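Local atomic coordinates of laccase (Botrytis aclada, PDB entry 3SQR), a protein that probably oxidises hydroquinones and related phenols at the expense of molecular oxygen, which it reduces to water at its copper centres, so helping to degrade and detoxify lignin products. Residues Leu108-Thr113 against Ile123-Ile128; Val142-Ile147 against Leu153-Gln158. One frame throughout, in Å; residues are numbered along the deposited sequence.

Contacts 1 and 2 follow one another along the chain: residues 108-113 pack against 123-128, and only then does 142-147 meet 153-158. Their centres lie about 7 Å apart within the first cupredoxin-like domain. Strands 107-114 and 152-158 are antiparallel neighbours in one sheet, joined by backbone bonds such as Ile110 N to Tyr155 O, whereas strand 123-125 belongs to the facing sheet of the sandwich. Contact 1 therefore spans the two sheets and reaches a copper ion, while contact 2 packs a loop against an outermost strand of the first sheet. Trp125 and Tyr155 meet edge-to-face, so the two share one buried interior beside the copper cluster.

Contact 1. Residues Leu108-Thr113 against Ile123-Ile128; sequences LIIHVT and IHWHGI. With CU (copper (II) ion), chain F.
ND1 of His126 binds a copper ion at 2.0 Å, while the preceding residue, Trp125, sends its indole the opposite way onto Ile110 of the facing strand. His124 and His126 form the His-X-His signature of multicopper oxidases: their side chains turn away from residues 108-113, while that of Trp125 turns toward them. His126 binds the copper, His124 probably a second one at the type 2 site, and the residue between them serves the core. His168 and His527 complete the ligand set of the His126 ion, consistent with a type 3 site, and Asp500 accepts a hydrogen bond from His126 NE2 and helps fix the ring's rotation.

On the core side the contact is wholly apolar. Ile110 stretches its longer branch across the gap (chi2 162°), so that CD1 comes down over the six-membered ring of Trp125, 3.8 Å from its centroid and 22° off the ring normal, a CH-pi contact. Its CG2 branch meets the ring's far corner, 3.7 Å from Trp125 CH2. On the opposite face of the indole lies CG2 of Ile123, two residues back, so the ring is clamped between a methyl of each segment. Val112 approaches differently: CG2 stands at the edge of the indole, near its plane, while CG1, anti to the backbone N, touches CG1 of Ile123 at 3.8 Å. After Trp125 the chain reverses in a type II turn ending at Ile128, closed by Ile128 N to Trp125 O (3.1 Å), with Gly127 at positive phi.

The axes of the two short strand segments run nearly antiparallel and approach to 10.4 Å, a spacing of facing sheets and not of paired strands. Around them, Ile100 of strand 100-103 touches both Ile110 and Trp125, and strands 67-79 and 152-158 flank 107-114 within its own sheet.

Contact 2. Residues Val142-Ile147 against Leu153-Gln158; sequences VTQCPI and LTYKFQ
Gln144 and Tyr155 form the tight, polar heart of this contact, in contrast to the outward face of the strand, where Lys156 is exposed and Thr154 points away from the loop. Tyr155 OH donates to Gln144 OE1 over 2.6 Å, arriving in the carbonyl plane on a lone pair at a C=O...O angle of 116°. The same hydroxyl also accepts the backbone N-H of Ile123, so this buried oxygen is gripped from two parts of the chain.

The other end of the amide is held too. Gln144 NE2 donates a hydrogen bond to Cys145 O at 2.8 Å, with the acceptor close to the amide plane, which settles the orientation of the flat group and turns OE1 toward the tyrosine. To reach it, Gln144 sets CG between its backbone N and carbonyl carbon (chi1 61°) and then extends, crossing the tyrosine at about a right angle.

Apolar side chains flank this polar pair. Leu153 CD2 rests against the amide, 3.5 Å from Gln144 NE2, and its CG lies over the rim of one face of the Tyr155 ring. Ile147 reaches in from the opposite direction to the tyrosine: its CD1 packs on Leu153 CB at 3.7 Å and arrives at the edge of the ring, 4.0 Å from Tyr155 CE1. Each of the four residues is buried, and the contact fades along the strand beyond Tyr155.

Cys145 is tied by a disulfide to Cys561 in helix 551-567, which also covers Leu153 through Ile556 and Thr560. Strand 152-158, an outermost strand of its sheet, pairs with 107-114, so the contact lies between that sheet edge and the C-terminal helix.

Contact 1. Residues Leu108-Thr113 against Ile123-Ile128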
loop_
_atom_site.group_PDB
_atom_site.type_symbol
_atom_site.label_atom_id
_atom_site.label_comp_id
_atom_site.label_asym_id
_atom_site.label_seq_id
_atom_site.Cartn_x
_atom_site.Cartn_y
_atom_site.Cartn_z
ATOM N N LEU A 108 13.200 0.681 14.338
ATOM C CA LEU A 108 13.680 -0.149 13.254
ATOM C C LEU A 108 14.907 0.514 12.656
ATOM O O LEU A 108 14.906 1.716 12.409
ATOM C CB LEU A 108 12.615 -0.360 12.196
ATOM C CG LEU A 108 11.274 -0.881 12.740
ATOM C CD1 LEU A 108 10.364 -1.342 11.560
ATOM C CD2 LEU A 108 11.426 -1.971 13.835
ATOM N N ILE A 109 15.914 -0.288 12.405
ATOM C CA ILE A 109 17.082 0.076 11.605
ATOM C C ILE A 109 17.125 -0.895 10.440
ATOM O O ILE A 109 17.325 -2.098 10.657
ATOM C CB ILE A 109 18.334 -0.057 12.437
ATOM C CG1 ILE A 109 18.229 0.843 13.665
ATOM C CG2 ILE A 109 19.553 0.324 11.588
ATOM C CD1 ILE A 109 19.394 0.679 14.606
ATOM N N ILE A 110 16.897 -0.405 9.229
ATOM C CA ILE A 110 16.813 -1.289 8.084
ATOM C C ILE A 110 17.841 -0.850 7.055
ATOM O O ILE A 110 17.682 0.148 6.413
ATOM C CB ILE A 110 15.450 -1.310 7.464
ATOM C CG1 ILE A 110 14.391 -1.550 8.575
ATOM C CG2 ILE A 110 15.424 -2.333 6.272
ATOM C CD1 ILE A 110 12.963 -1.194 8.211
ATOM N N HIS A 111 18.917 -1.609 6.976
ATOM C CA HIS A 111 19.989 -1.370 6.017
ATOM C C HIS A 111 19.608 -1.899 4.678
ATOM O O HIS A 111 19.484 -3.120 4.528
ATOM C CB HIS A 111 21.288 -2.043 6.445
ATOM C CG HIS A 111 21.652 -1.803 7.874
ATOM N ND1 HIS A 111 22.340 -0.681 8.284
ATOM C CD2 HIS A 111 21.456 -2.550 8.985
ATOM C CE1 HIS A 111 22.520 -0.732 9.593
ATOM N NE2 HIS A 111 22.011 -1.864 10.043
ATOM N N VAL A 112 19.385 -1.001 3.711
ATOM C CA VAL A 112 18.909 -1.386 2.396
ATOM C C VAL A 112 20.031 -1.184 1.419
ATOM O O VAL A 112 20.401 -0.042 1.112
ATOM C CB VAL A 112 17.695 -0.613 1.925
ATOM C CG1 VAL A 112 17.280 -1.069 0.545
ATOM C CG2 VAL A 112 16.489 -0.882 2.938
ATOM N N THR A 113 20.493 -2.293 0.870
ATOM C CA THR A 113 21.553 -2.244 -0.166
ATOM C C THR A 113 20.965 -2.535 -1.504
ATOM O O THR A 113 20.232 -3.529 -1.687
ATOM C CB THR A 113 22.661 -3.276 0.144
ATOM O OG1 THR A 113 23.243 -3.026 1.454
ATOM C CG2 THR A 113 23.737 -3.257 -0.995
ATOM N N ILE A 123 12.931 2.642 -0.762
ATOM C CA ILE A 123 11.975 1.745 -0.109
ATOM C C ILE A 123 11.108 2.527 0.813
ATOM O O ILE A 123 11.612 3.204 1.717
ATOM C CB ILE A 123 12.679 0.658 0.685
ATOM C CG1 ILE A 123 13.727 -0.029 -0.157
ATOM C CG2 ILE A 123 11.628 -0.400 1.273
ATOM C CD1 ILE A 123 13.341 -0.545 -1.511
ATOM N N HIS A 124 9.796 2.388 0.597
ATOM C CA HIS A 124 8.766 3.021 1.371
ATOM C C HIS A 124 8.098 1.985 2.333
ATOM O O HIS A 124 7.893 0.850 2.027
ATOM C CB HIS A 124 7.723 3.651 0.457
ATOM C CG HIS A 124 6.500 4.121 1.167
ATOM N ND1 HIS A 124 6.529 5.162 2.075
ATOM C CD2 HIS A 124 5.199 3.756 1.047
ATOM C CE1 HIS A 124 5.307 5.341 2.563
ATOM N NE2 HIS A 124 4.478 4.522 1.935
ATOM N N TRP A 125 7.782 2.485 3.499
ATOM C CA TRP A 125 7.211 1.683 4.612
ATOM C C TRP A 125 5.766 2.147 4.654
ATOM O O TRP A 125 5.454 3.249 5.129
ATOM C CB TRP A 125 8.031 1.947 5.894
ATOM C CG TRP A 125 9.488 2.047 5.563
ATOM C CD1 TRP A 125 10.204 3.207 5.278
ATOM C CD2 TRP A 125 10.392 0.971 5.356
ATOM N NE1 TRP A 125 11.462 2.874 4.914
ATOM C CE2 TRP A 125 11.594 1.519 4.899
ATOM C CE3 TRP A 125 10.266 -0.439 5.408
ATOM C CZ2 TRP A 125 12.650 0.755 4.529
ATOM C CZ3 TRP A 125 11.331 -1.218 5.030
ATOM C CH2 TRP A 125 12.539 -0.623 4.609
ATOM N N HIS A 126 4.888 1.339 4.040
ATOM C CA HIS A 126 3.580 1.820 3.702
ATOM C C HIS A 126 2.757 2.153 4.936
ATOM O O HIS A 126 2.499 1.344 5.792
ATOM C CB HIS A 126 2.874 0.901 2.693
ATOM C CG HIS A 126 1.579 1.447 2.258
ATOM N ND1 HIS A 126 1.282 1.702 0.952
ATOM C CD2 HIS A 126 0.460 1.729 2.967
ATOM C CE1 HIS A 126 0.048 2.148 0.868
ATOM N NE2 HIS A 126 -0.464 2.215 2.084
ATOM N N GLY A 127 2.229 3.368 4.937
ATOM C CA GLY A 127 1.346 3.829 5.968
ATOM C C GLY A 127 2.067 4.227 7.244
ATOM O O GLY A 127 1.421 4.653 8.200
ATOM N N ILE A 128 3.392 4.129 7.241
ATOM C CA ILE A 128 4.157 4.459 8.402
ATOM C C ILE A 128 4.237 5.968 8.484
ATOM O O ILE A 128 4.704 6.597 7.576
ATOM C CB ILE A 128 5.568 3.778 8.409
ATOM C CG1 ILE A 128 5.385 2.231 8.460
ATOM C CG2 ILE A 128 6.361 4.169 9.662
ATOM C CD1 ILE A 128 4.613 1.660 9.707
HETATM CU CU CU F . 2.264 1.681 -0.763
#

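Contact 2. Residues Val142-Ile147 against Leu153-Gln158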
loop_
_atom_site.group_PDB
_atom_site.type_symbol
_atom_site.label_atom_id
_atom_site.label_comp_id
_atom_site.label_asym_id
_atom_site.label_seq_id
_atom_site.Cartn_x
_atom_site.Cartn_y
_atom_site.Cartn_z
ATOM N N VAL A 142 11.086 12.794 -3.629
ATOM C CA VAL A 142 10.426 13.583 -2.599
ATOM C C VAL A 142 11.216 13.592 -1.298
ATOM O O VAL A 142 11.577 14.668 -0.770
ATOM C CB VAL A 142 8.996 13.075 -2.341
ATOM C CG1 VAL A 142 8.367 13.845 -1.108
ATOM C CG2 VAL A 142 8.107 13.085 -3.641
ATOM N N THR A 143 11.495 12.405 -0.717
ATOM C CA THR A 143 12.182 12.335 0.602
ATOM C C THR A 143 13.627 11.876 0.545
ATOM O O THR A 143 14.357 11.882 1.543
ATOM C CB THR A 143 11.410 11.439 1.574
ATOM O OG1 THR A 143 11.425 10.125 1.066
ATOM C CG2 THR A 143 9.976 11.916 1.740
ATOM N N GLN A 144 14.056 11.490 -0.640
ATOM C CA GLN A 144 15.420 11.072 -0.898
ATOM C C GLN A 144 15.728 11.047 -2.378
ATOM O O GLN A 144 14.846 10.979 -3.229
ATOM C CB GLN A 144 15.691 9.654 -0.404
ATOM C CG GLN A 144 14.869 8.579 -1.036
ATOM C CD GLN A 144 15.266 7.203 -0.528
ATOM O OE1 GLN A 144 14.680 6.712 0.454
ATOM N NE2 GLN A 144 16.275 6.604 -1.136
ATOM N N CYS A 145 17.014 11.016 -2.687
ATOM C CA CYS A 145 17.476 10.586 -3.966
ATOM C C CYS A 145 17.388 9.043 -3.943
ATOM O O CYS A 145 17.488 8.437 -2.871
ATOM C CB CYS A 145 18.936 10.959 -4.218
ATOM S SG CYS A 145 19.167 12.779 -4.381
ATOM N N PRO A 146 17.318 8.452 -5.122
ATOM C CA PRO A 146 17.397 7.033 -5.195
ATOM C C PRO A 146 18.710 6.516 -4.648
ATOM O O PRO A 146 19.761 7.181 -4.687
ATOM C CB PRO A 146 17.212 6.731 -6.661
ATOM C CG PRO A 146 16.545 7.955 -7.221
ATOM C CD PRO A 146 17.127 9.031 -6.460
ATOM N N ILE A 147 18.645 5.307 -4.120
ATOM C CA ILE A 147 19.835 4.555 -3.725
ATOM C C ILE A 147 20.479 3.987 -4.998
ATOM O O ILE A 147 19.869 3.190 -5.757
ATOM C CB ILE A 147 19.503 3.347 -2.815
ATOM C CG1 ILE A 147 18.671 3.812 -1.612
ATOM C CG2 ILE A 147 20.822 2.656 -2.340
ATOM C CD1 ILE A 147 17.979 2.628 -0.783
ATOM N N LEU A 153 21.452 2.439 2.023
ATOM C CA LEU A 153 20.833 3.466 2.799
ATOM C C LEU A 153 20.221 2.769 3.960
ATOM O O LEU A 153 19.473 1.848 3.732
ATOM C CB LEU A 153 19.736 4.163 2.030
ATOM C CG LEU A 153 19.001 5.251 2.792
ATOM C CD1 LEU A 153 19.890 6.320 3.538
ATOM C CD2 LEU A 153 17.976 5.889 1.817
ATOM N N THR A 154 20.534 3.272 5.150
ATOM C CA THR A 154 19.946 2.740 6.407
ATOM C C THR A 154 18.747 3.584 6.814
ATOM O O THR A 154 18.866 4.712 7.241
ATOM C CB THR A 154 20.989 2.670 7.509
ATOM O OG1 THR A 154 22.071 1.832 7.052
ATOM C CG2 THR A 154 20.354 2.080 8.842
ATOM N N TYR A 155 17.572 2.978 6.740
ATOM C CA TYR A 155 16.357 3.636 7.156
ATOM C C TYR A 155 16.201 3.427 8.645
ATOM O O TYR A 155 16.437 2.346 9.151
ATOM C CB TYR A 155 15.171 3.074 6.396
ATOM C CG TYR A 155 15.171 3.348 4.888
ATOM C CD1 TYR A 155 15.913 2.583 3.977
ATOM C CD2 TYR A 155 14.434 4.380 4.373
ATOM C CE1 TYR A 155 15.880 2.816 2.628
ATOM C CE2 TYR A 155 14.390 4.614 3.055
ATOM C CZ TYR A 155 15.107 3.866 2.156
ATOM O OH TYR A 155 15.007 4.137 0.799
ATOM N N LYS A 156 15.860 4.500 9.328
ATOM C CA LYS A 156 15.597 4.467 10.739
ATOM C C LYS A 156 14.320 5.111 11.081
ATOM O O LYS A 156 14.138 6.300 10.791
ATOM C CB LYS A 156 16.774 5.157 11.477
ATOM C CG LYS A 156 18.103 4.414 11.321
ATOM C CD LYS A 156 19.200 5.113 12.211
ATOM C CE LYS A 156 20.584 4.452 12.082
ATOM N NZ LYS A 156 21.441 4.720 13.348
ATOM N N PHE A 157 13.417 4.404 11.806
ATOM C CA PHE A 157 12.230 4.994 12.203
ATOM C C PHE A 157 11.644 4.200 13.325
ATOM O O PHE A 157 12.015 3.041 13.494
ATOM C CB PHE A 157 11.211 5.168 11.073
ATOM C CG PHE A 157 10.895 3.917 10.333
ATOM C CD1 PHE A 157 11.651 3.540 9.246
ATOM C CD2 PHE A 157 9.856 3.083 10.725
ATOM C CE1 PHE A 157 11.362 2.396 8.511
ATOM C CE2 PHE A 157 9.588 1.911 9.976
ATOM C CZ PHE A 157 10.351 1.602 8.843
ATOM N N GLN A 158 10.869 4.881 14.135
ATOM C CA GLN A 158 10.054 4.216 15.127
ATOM C C GLN A 158 8.727 3.811 14.568
ATOM O O GLN A 158 8.063 4.560 13.823
ATOM C CB GLN A 158 9.817 5.096 16.374
ATOM C CG GLN A 158 9.256 4.369 17.541
ATOM C CD GLN A 158 9.237 5.223 18.788
ATOM O OE1 GLN A 158 9.152 6.455 18.686
ATOM N NE2 GLN A 158 9.277 4.572 19.985
#